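Side-chain contacts in UDP-glucose:anthocyanidin 3-O-glucosyltransferase (Clitoria ternatea, PDB 4REL), which belongs to the plant glycosyltransferases of the GT-B fold, in which two Rossmann-like domains face each other across a cleft: residues A[36-41]-A[102-107]; A[296-301]-A[306-311]; A[220-225]-A[233-238]. One frame throughout, in Å; residues are numbered along the deposited sequence.

Overall arrangement
Interactions 1 and 3 reach the same seven-stranded parallel sheet of the N-terminal Rossmann-like domain, while interaction 2 belongs to the six-stranded sheet of the second one. In interaction 1 strand 36-42, next to the outermost strand 59-64, meets the end of helix 89-104; interaction 3 is at an edge, where helix 220-229 packs on the outermost strand 233-235. Their centres lie about 30 Å apart. Interaction 2 sits on the opposite side of the chain's centre from interaction 3, about 39 Å away, and about 45 Å from interaction 1, centre to centre. None of the three touches another. In interaction 3 the Phe222 side chain is about 12 Å from the bound 3,5,7-trihydroxy-2-(4-hydroxyphenyl)-4H-chromen-4-one.

Interaction 1: A[36-41]-A[102-107]; sequences SFSFIG and AETKQS. With ACT (acetate ion), chain G.
Ser36 and Thr104 mark the closest backbone approach, 7.5 Å from CA to CA, where the start of strand 36-42 passes the end of helix 89-104. Ser36 and Ser38 both point toward the helix end, and Ser36 carries the polar link. Its OG lies 2.7 Å from Gln106 OE1 and again 2.7 Å from an oxygen of an acetate ion, probably picked up from the crystallisation liquor; seen from OG, the two acceptors stand about 140° apart. One hydroxyl proton has two acceptors in range, and which of them takes it is not settled. Arg60 holds the acetate as well. Gln106 reaches across with its chain extended beyond CG (chi2 172°), delivering the amide oxygen to the serine.

Beside this link the contact is plain van der Waals touching: the methyl CG2 of Thr104 sits 4.1 Å from Ser38 OG and also approaches Ser36 CB. The Thr104 hydroxyl turns to its own chain, OG1 accepting from Gln106 N at 3.2 Å in an ST turn and bonding to Ala100 O. Lys105, with positive phi, takes the chain out of the helix here. His6 of the adjacent strand ties both sides together, bonding Ser38 OG and Gln106 O. The junction belongs to a Rossmann-like beta-alpha-beta layout, with helix 89-104 leading back into the parallel sheet at strand 110-114.

Interaction 2: A[296-301]-A[306-311]; sequences FVWALK and SILPKG
Leu308 meets Trp298 and Leu300 through its two methyl groups, and the whole contact is made by these three buried side chains. The aliphatic-aromatic part comes first. Leu308 CD2 comes against the six-membered end of the indole, 3.6 Å from Trp298 CH2 and 3.7 Å from Trp298 CZ3. It approaches the ring at a slant, and the two side chains run alongside each other with their ends pointing opposite ways. Trp298 is swung out for this meeting with CG anti to its own backbone nitrogen (chi1 -175°). One face of the same indole carries a second leucine: Leu300 CD2 stands 4.1 Å above the ring plane, shifted toward the rim.

The aliphatic-aliphatic part joins the two leucines, which meet end to end through their methyls. Leu300 CD2 lies 3.8 Å from Leu308 CD1 and 3.9 Å from Leu308 CD2, so this single methyl touches both branches of its partner as well as leaning over the tryptophan. The main chains stay well apart: the closest CA atoms, those of Leu300 and Leu308, are 10.3 Å from each other.

More hydrophobic groups close round the trio. Val285 and Leu289 of helix 279-292 pack on Trp298, as does Phe312, and Phe271 meets the indole with the ring planes at about 70°; Val313 lies against Leu308.

Strand 296-299 is thus joined to the loop leading to helix 312-315, whose N-cap position is Gly311. With aliphatic and aromatic carbons alone meeting across the contact, the cohesion rests on dispersion and the burial of apolar surface, and shape complementarity rather than bond direction probably sets the fit.

Interaction 3: A[220-225]-A[233-238]; sequences PLFVKY and LLYVVP
Tyr235 of strand 233-235 reaches across to Phe222 and Val223 of helix 220-229, and its side chain is the one to follow. From CB, which points toward the helix, the first torsion sets CG anti to the carbonyl carbon (chi1 -75°), and the ring extends from the sheet toward the helix. The side chain also packs on Val211 of the adjoining strand. Further out, CE2 of Tyr235 comes to 3.7 Å from CD2 of Leu233, two residues earlier on the same strand. The next carbon, CZ of Tyr235, is 4.4 Å from CG2 of Val223.

At the tip, Tyr235 OH touches two helix residues side by side, 3.6 Å from Val223 CG2 and 3.7 Å from Phe222 CE2. The side chains cross obliquely in both pairs. The hydroxyl's hydrogen bond is made instead with OD2 of Asp218, just ahead of the helix.

Leu233 completes the contact: its CD2 lies 3.9 Å from Val223 O and 4.1 Å from Val223 CG1, with the two side chains roughly at right angles. The helix and strand axes stay 10.6 Å apart and run at 134°, as the helix of the beta-alpha-beta unit formed with strand 208-211 returns the chain to the sheet edge. The chemistry implies a mostly apolar interface in which the phenol hydroxyl has Asp218 as its polar partner, a directional tie that probably helps to fix the ring.

Interaction 1: A[36-41]-A[102-107]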
loop_
_atom_site.group_PDB
_atom_site.type_symbol
_atom_site.label_atom_id
_atom_site.label_comp_id
_atom_site.label_asym_id
_atom_site.label_seq_id
_atom_site.Cartn_x
_atom_site.Cartn_y
_atom_site.Cartn_z
ATOM N N SER A 36 -3.067 7.184 -25.795
ATOM C CA SER A 36 -3.468 5.799 -25.553
ATOM C C SER A 36 -2.793 5.276 -24.305
ATOM O O SER A 36 -1.590 5.473 -24.129
ATOM C CB SER A 36 -3.051 4.908 -26.721
ATOM O OG SER A 36 -3.680 5.341 -27.922
ATOM N N PHE A 37 -3.566 4.592 -23.463
ATOM C CA PHE A 37 -3.037 3.946 -22.267
ATOM C C PHE A 37 -3.365 2.458 -22.329
ATOM O O PHE A 37 -4.531 2.066 -22.395
ATOM C CB PHE A 37 -3.618 4.592 -21.000
ATOM C CG PHE A 37 -3.175 6.024 -20.803
ATOM C CD1 PHE A 37 -2.104 6.325 -19.972
ATOM C CD2 PHE A 37 -3.797 7.061 -21.488
ATOM C CE1 PHE A 37 -1.677 7.640 -19.796
ATOM C CE2 PHE A 37 -3.370 8.378 -21.323
ATOM C CZ PHE A 37 -2.312 8.666 -20.473
ATOM N N SER A 38 -2.324 1.634 -22.320
ATOM C CA SER A 38 -2.495 0.201 -22.484
ATOM C C SER A 38 -2.094 -0.492 -21.194
ATOM O O SER A 38 -0.915 -0.537 -20.845
ATOM C CB SER A 38 -1.659 -0.302 -23.664
ATOM O OG SER A 38 -2.157 0.206 -24.911
ATOM N N PHE A 39 -3.090 -1.020 -20.491
ATOM C CA PHE A 39 -2.912 -1.603 -19.160
ATOM C C PHE A 39 -2.737 -3.111 -19.316
ATOM O O PHE A 39 -3.640 -3.811 -19.775
ATOM C CB PHE A 39 -4.147 -1.279 -18.307
ATOM C CG PHE A 39 -3.925 -1.387 -16.826
ATOM C CD1 PHE A 39 -3.585 -0.269 -16.082
ATOM C CD2 PHE A 39 -4.072 -2.603 -16.176
ATOM C CE1 PHE A 39 -3.392 -0.352 -14.712
ATOM C CE2 PHE A 39 -3.880 -2.697 -14.798
ATOM C CZ PHE A 39 -3.540 -1.576 -14.071
ATOM N N ILE A 40 -1.574 -3.613 -18.924
ATOM C CA ILE A 40 -1.193 -4.982 -19.242
ATOM C C ILE A 40 -1.104 -5.793 -17.954
ATOM O O ILE A 40 -0.170 -5.630 -17.168
ATOM C CB ILE A 40 0.168 -5.012 -19.972
ATOM C CG1 ILE A 40 0.100 -4.176 -21.258
ATOM C CG2 ILE A 40 0.586 -6.446 -20.277
ATOM C CD1 ILE A 40 1.479 -3.859 -21.870
ATOM N N GLY A 41 -2.086 -6.662 -17.733
ATOM C CA GLY A 41 -2.124 -7.466 -16.518
ATOM C C GLY A 41 -2.284 -8.939 -16.826
ATOM O O GLY A 41 -2.241 -9.339 -17.990
ATOM N N ALA A 102 -0.507 -3.829 -31.590
ATOM C CA ALA A 102 -1.388 -4.334 -32.644
ATOM C C ALA A 102 -2.768 -3.669 -32.594
ATOM O O ALA A 102 -3.339 -3.333 -33.632
ATOM C CB ALA A 102 -1.518 -5.858 -32.568
ATOM N N GLU A 103 -3.296 -3.451 -31.390
ATOM C CA GLU A 103 -4.634 -2.879 -31.244
ATOM C C GLU A 103 -4.647 -1.383 -31.540
ATOM O O GLU A 103 -5.532 -0.878 -32.247
ATOM C CB GLU A 103 -5.189 -3.148 -29.838
ATOM C CG GLU A 103 -6.513 -2.439 -29.524
ATOM C CD GLU A 103 -7.668 -2.920 -30.384
ATOM O OE1 GLU A 103 -7.547 -3.995 -31.002
ATOM O OE2 GLU A 103 -8.702 -2.225 -30.444
ATOM N N THR A 104 -3.655 -0.673 -31.012
ATOM C CA THR A 104 -3.609 0.785 -31.160
ATOM C C THR A 104 -3.000 1.235 -32.484
ATOM O O THR A 104 -3.193 2.375 -32.905
ATOM C CB THR A 104 -2.801 1.441 -30.026
ATOM O OG1 THR A 104 -1.445 0.982 -30.083
ATOM C CG2 THR A 104 -3.406 1.107 -28.669
ATOM N N LYS A 105 -2.244 0.340 -33.113
ATOM C CA LYS A 105 -1.428 0.655 -34.296
ATOM C C LYS A 105 -0.376 1.728 -34.010
ATOM O O LYS A 105 0.081 2.433 -34.923
ATOM C CB LYS A 105 -2.301 1.035 -35.504
ATOM C CG LYS A 105 -3.357 -0.017 -35.828
ATOM C CD LYS A 105 -4.123 0.329 -37.103
ATOM C CE LYS A 105 -5.086 -0.792 -37.509
ATOM N NZ LYS A 105 -4.396 -2.105 -37.775
ATOM N N GLN A 106 0.019 1.830 -32.742
ATOM C CA GLN A 106 0.969 2.848 -32.293
ATOM C C GLN A 106 2.100 2.197 -31.522
ATOM O O GLN A 106 1.854 1.409 -30.615
ATOM C CB GLN A 106 0.281 3.857 -31.365
ATOM C CG GLN A 106 -0.882 4.633 -31.987
ATOM C CD GLN A 106 -1.624 5.471 -30.951
ATOM O OE1 GLN A 106 -1.865 5.020 -29.832
ATOM N NE2 GLN A 106 -1.969 6.705 -31.314
ATOM N N SER A 107 3.336 2.534 -31.867
ATOM C CA SER A 107 4.473 2.088 -31.076
ATOM C C SER A 107 4.335 2.709 -29.682
ATOM O O SER A 107 3.789 3.810 -29.525
ATOM C CB SER A 107 5.786 2.517 -31.736
ATOM O OG SER A 107 5.862 3.929 -31.842
HETATM C C ACT G . -7.217 6.606 -27.708
HETATM O O ACT G . -6.307 5.752 -27.631
HETATM O OXT ACT G . -8.410 6.270 -27.908
HETATM C CH3 ACT G . -6.846 8.065 -27.699
#

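Interaction 2: A[296-301]-A[306-311]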
loop_
_atom_site.group_PDB
_atom_site.type_symbol
_atom_site.label_atom_id
_atom_site.label_comp_id
_atom_site.label_asym_id
_atom_site.label_seq_id
_atom_site.Cartn_x
_atom_site.Cartn_y
_atom_site.Cartn_z
ATOM N N PHE A 296 -16.919 -1.671 18.608
ATOM C CA PHE A 296 -15.944 -2.036 17.592
ATOM C C PHE A 296 -16.595 -2.546 16.320
ATOM O O PHE A 296 -17.711 -3.064 16.346
ATOM C CB PHE A 296 -14.956 -3.088 18.142
ATOM C CG PHE A 296 -15.603 -4.399 18.523
ATOM C CD1 PHE A 296 -15.787 -5.406 17.578
ATOM C CD2 PHE A 296 -16.015 -4.631 19.831
ATOM C CE1 PHE A 296 -16.385 -6.624 17.929
ATOM C CE2 PHE A 296 -16.603 -5.840 20.189
ATOM C CZ PHE A 296 -16.795 -6.837 19.236
ATOM N N VAL A 297 -15.896 -2.365 15.203
ATOM C CA VAL A 297 -16.240 -3.013 13.951
ATOM C C VAL A 297 -14.996 -3.776 13.532
ATOM O O VAL A 297 -13.936 -3.183 13.362
ATOM C CB VAL A 297 -16.579 -1.999 12.855
ATOM C CG1 VAL A 297 -16.880 -2.735 11.545
ATOM C CG2 VAL A 297 -17.776 -1.156 13.261
ATOM N N TRP A 298 -15.115 -5.091 13.389
ATOM C CA TRP A 298 -13.965 -5.917 13.044
ATOM C C TRP A 298 -14.235 -6.564 11.694
ATOM O O TRP A 298 -15.174 -7.357 11.553
ATOM C CB TRP A 298 -13.748 -6.978 14.132
ATOM C CG TRP A 298 -12.527 -7.854 13.986
ATOM C CD1 TRP A 298 -11.565 -7.789 13.012
ATOM C CD2 TRP A 298 -12.137 -8.924 14.863
ATOM N NE1 TRP A 298 -10.597 -8.752 13.239
ATOM C CE2 TRP A 298 -10.934 -9.466 14.360
ATOM C CE3 TRP A 298 -12.697 -9.482 16.019
ATOM C CZ2 TRP A 298 -10.280 -10.533 14.974
ATOM C CZ3 TRP A 298 -12.049 -10.546 16.627
ATOM C CH2 TRP A 298 -10.855 -11.060 16.103
ATOM N N ALA A 299 -13.437 -6.189 10.693
ATOM C CA ALA A 299 -13.524 -6.806 9.381
ATOM C C ALA A 299 -12.622 -8.017 9.438
ATOM O O ALA A 299 -11.399 -7.883 9.539
ATOM C CB ALA A 299 -13.067 -5.839 8.298
ATOM N N LEU A 300 -13.244 -9.194 9.407
ATOM C CA LEU A 300 -12.573 -10.464 9.647
ATOM C C LEU A 300 -13.021 -11.479 8.594
ATOM O O LEU A 300 -14.224 -11.659 8.375
ATOM C CB LEU A 300 -12.936 -10.979 11.051
ATOM C CG LEU A 300 -12.395 -12.340 11.496
ATOM C CD1 LEU A 300 -10.889 -12.290 11.691
ATOM C CD2 LEU A 300 -13.068 -12.804 12.780
ATOM N N LYS A 301 -12.064 -12.144 7.946
ATOM C CA LYS A 301 -12.398 -13.187 6.977
ATOM C C LYS A 301 -13.273 -14.278 7.578
ATOM O O LYS A 301 -13.058 -14.727 8.709
ATOM C CB LYS A 301 -11.139 -13.818 6.371
ATOM C CG LYS A 301 -10.469 -12.965 5.309
ATOM C CD LYS A 301 -9.313 -13.704 4.643
ATOM C CE LYS A 301 -8.513 -12.771 3.736
ATOM N NZ LYS A 301 -7.290 -13.417 3.170
ATOM N N SER A 306 -14.538 -19.528 12.941
ATOM C CA SER A 306 -14.535 -20.768 13.719
ATOM C C SER A 306 -13.492 -20.784 14.836
ATOM O O SER A 306 -13.561 -21.615 15.743
ATOM C CB SER A 306 -14.336 -21.990 12.808
ATOM O OG SER A 306 -13.136 -21.885 12.055
ATOM N N ILE A 307 -12.525 -19.876 14.786
ATOM C CA ILE A 307 -11.500 -19.877 15.831
ATOM C C ILE A 307 -11.714 -18.792 16.889
ATOM O O ILE A 307 -11.015 -18.767 17.901
ATOM C CB ILE A 307 -10.077 -19.800 15.256
ATOM C CG1 ILE A 307 -9.839 -18.447 14.601
ATOM C CG2 ILE A 307 -9.826 -20.951 14.274
ATOM C CD1 ILE A 307 -8.382 -18.175 14.291
ATOM N N LEU A 308 -12.681 -17.905 16.660
ATOM C CA LEU A 308 -13.074 -16.937 17.683
ATOM C C LEU A 308 -13.562 -17.691 18.908
ATOM O O LEU A 308 -14.130 -18.776 18.766
ATOM C CB LEU A 308 -14.200 -16.050 17.156
ATOM C CG LEU A 308 -13.848 -15.122 16.001
ATOM C CD1 LEU A 308 -15.094 -14.366 15.542
ATOM C CD2 LEU A 308 -12.761 -14.144 16.418
ATOM N N PRO A 309 -13.338 -17.132 20.114
ATOM C CA PRO A 309 -13.812 -17.744 21.358
ATOM C C PRO A 309 -15.299 -18.070 21.259
ATOM O O PRO A 309 -16.054 -17.297 20.661
ATOM C CB PRO A 309 -13.583 -16.638 22.397
ATOM C CG PRO A 309 -12.417 -15.872 21.862
ATOM C CD PRO A 309 -12.610 -15.875 20.363
ATOM N N LYS A 310 -15.713 -19.214 21.799
ATOM C CA LYS A 310 -17.124 -19.571 21.790
ATOM C C LYS A 310 -17.957 -18.483 22.477
ATOM O O LYS A 310 -17.637 -18.052 23.585
ATOM C CB LYS A 310 -17.352 -20.918 22.483
ATOM C CG LYS A 310 -18.812 -21.338 22.479
ATOM C CD LYS A 310 -19.038 -22.698 23.119
ATOM C CE LYS A 310 -20.487 -23.129 22.932
ATOM N NZ LYS A 310 -20.813 -24.375 23.672
ATOM N N GLY A 311 -19.008 -18.025 21.796
ATOM C CA GLY A 311 -19.896 -17.023 22.357
ATOM C C GLY A 311 -19.427 -15.581 22.247
ATOM O O GLY A 311 -20.166 -14.661 22.616
#

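Interaction 3: A[220-225]-A[233-238]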
loop_
_atom_site.group_PDB
_atom_site.type_symbol
_atom_site.label_atom_id
_atom_site.label_comp_id
_atom_site.label_asym_id
_atom_site.label_seq_id
_atom_site.Cartn_x
_atom_site.Cartn_y
_atom_site.Cartn_z
ATOM N N PRO A 220 11.488 15.656 5.403
ATOM C CA PRO A 220 12.115 16.439 4.331
ATOM C C PRO A 220 13.522 15.951 3.962
ATOM O O PRO A 220 13.887 15.995 2.783
ATOM C CB PRO A 220 12.165 17.854 4.914
ATOM C CG PRO A 220 11.037 17.893 5.892
ATOM C CD PRO A 220 10.939 16.509 6.473
ATOM N N LEU A 221 14.300 15.488 4.940
ATOM C CA LEU A 221 15.630 14.940 4.646
ATOM C C LEU A 221 15.571 13.638 3.859
ATOM O O LEU A 221 16.420 13.388 3.003
ATOM C CB LEU A 221 16.439 14.724 5.929
ATOM C CG LEU A 221 17.440 15.821 6.267
ATOM C CD1 LEU A 221 16.738 17.158 6.449
ATOM C CD2 LEU A 221 18.235 15.446 7.511
ATOM N N PHE A 222 14.587 12.793 4.164
ATOM C CA PHE A 222 14.375 11.598 3.364
ATOM C C PHE A 222 14.060 11.993 1.922
ATOM O O PHE A 222 14.570 11.381 0.978
ATOM C CB PHE A 222 13.254 10.718 3.942
ATOM C CG PHE A 222 12.624 9.813 2.929
ATOM C CD1 PHE A 222 13.231 8.621 2.566
ATOM C CD2 PHE A 222 11.417 10.158 2.326
ATOM C CE1 PHE A 222 12.639 7.787 1.601
ATOM C CE2 PHE A 222 10.834 9.335 1.377
ATOM C CZ PHE A 222 11.448 8.152 1.015
ATOM N N VAL A 223 13.219 13.012 1.749
ATOM C CA VAL A 223 12.822 13.422 0.412
ATOM C C VAL A 223 14.047 13.926 -0.331
ATOM O O VAL A 223 14.270 13.545 -1.479
ATOM C CB VAL A 223 11.719 14.495 0.439
ATOM C CG1 VAL A 223 11.420 14.996 -0.969
ATOM C CG2 VAL A 223 10.452 13.935 1.095
ATOM N N LYS A 224 14.856 14.753 0.335
ATOM C CA LYS A 224 16.093 15.250 -0.274
ATOM C C LYS A 224 17.043 14.114 -0.615
ATOM O O LYS A 224 17.632 14.100 -1.688
ATOM C CB LYS A 224 16.801 16.264 0.629
ATOM C CG LYS A 224 16.134 17.620 0.652
ATOM C CD LYS A 224 17.003 18.631 1.384
ATOM C CE LYS A 224 16.408 20.028 1.287
ATOM N NZ LYS A 224 17.301 21.052 1.897
ATOM N N TYR A 225 17.185 13.160 0.298
ATOM C CA TYR A 225 18.023 11.996 0.030
ATOM C C TYR A 225 17.569 11.248 -1.228
ATOM O O TYR A 225 18.388 10.904 -2.084
ATOM C CB TYR A 225 18.050 11.057 1.244
ATOM C CG TYR A 225 18.855 9.793 1.034
ATOM C CD1 TYR A 225 20.242 9.809 1.112
ATOM C CD2 TYR A 225 18.226 8.580 0.773
ATOM C CE1 TYR A 225 20.980 8.649 0.935
ATOM C CE2 TYR A 225 18.957 7.414 0.591
ATOM C CZ TYR A 225 20.331 7.460 0.671
ATOM O OH TYR A 225 21.064 6.318 0.499
ATOM N N LEU A 233 11.898 12.678 -8.702
ATOM C CA LEU A 233 11.001 12.118 -7.703
ATOM C C LEU A 233 9.721 12.919 -7.711
ATOM O O LEU A 233 9.746 14.123 -7.446
ATOM C CB LEU A 233 11.628 12.198 -6.307
ATOM C CG LEU A 233 10.792 11.684 -5.129
ATOM C CD1 LEU A 233 10.588 10.162 -5.193
ATOM C CD2 LEU A 233 11.470 12.071 -3.816
ATOM N N LEU A 234 8.608 12.258 -8.017
ATOM C CA LEU A 234 7.321 12.936 -8.138
ATOM C C LEU A 234 6.313 12.295 -7.194
ATOM O O LEU A 234 6.234 11.061 -7.103
ATOM C CB LEU A 234 6.809 12.841 -9.583
ATOM C CG LEU A 234 7.693 13.392 -10.708
ATOM C CD1 LEU A 234 7.126 13.037 -12.102
ATOM C CD2 LEU A 234 7.846 14.897 -10.560
ATOM N N TYR A 235 5.549 13.121 -6.483
ATOM C CA TYR A 235 4.485 12.609 -5.624
ATOM C C TYR A 235 3.141 12.931 -6.269
ATOM O O TYR A 235 2.858 14.088 -6.584
ATOM C CB TYR A 235 4.541 13.242 -4.230
ATOM C CG TYR A 235 5.641 12.750 -3.315
ATOM C CD1 TYR A 235 5.357 11.915 -2.239
ATOM C CD2 TYR A 235 6.961 13.137 -3.513
ATOM C CE1 TYR A 235 6.370 11.472 -1.385
ATOM C CE2 TYR A 235 7.970 12.703 -2.669
ATOM C CZ TYR A 235 7.668 11.870 -1.613
ATOM O OH TYR A 235 8.682 11.460 -0.784
ATOM N N VAL A 236 2.325 11.907 -6.485
ATOM C CA VAL A 236 0.968 12.107 -6.973
ATOM C C VAL A 236 0.000 11.625 -5.902
ATOM O O VAL A 236 0.153 10.524 -5.363
ATOM C CB VAL A 236 0.734 11.376 -8.298
ATOM C CG1 VAL A 236 -0.723 11.512 -8.743
ATOM C CG2 VAL A 236 1.665 11.941 -9.358
ATOM N N VAL A 237 -0.969 12.480 -5.583
ATOM C CA VAL A 237 -1.911 12.243 -4.494
ATOM C C VAL A 237 -2.598 10.896 -4.674
ATOM O O VAL A 237 -3.172 10.623 -5.734
ATOM C CB VAL A 237 -2.961 13.379 -4.431
ATOM C CG1 VAL A 237 -4.160 12.977 -3.594
ATOM C CG2 VAL A 237 -2.325 14.647 -3.881
ATOM N N PRO A 238 -2.544 10.047 -3.637
ATOM C CA PRO A 238 -3.055 8.669 -3.698
ATOM C C PRO A 238 -4.569 8.550 -3.593
ATOM O O PRO A 238 -5.094 7.457 -3.800
ATOM C CB PRO A 238 -2.417 8.008 -2.464
ATOM C CG PRO A 238 -2.174 9.145 -1.521
ATOM C CD PRO A 238 -1.782 10.297 -2.399
#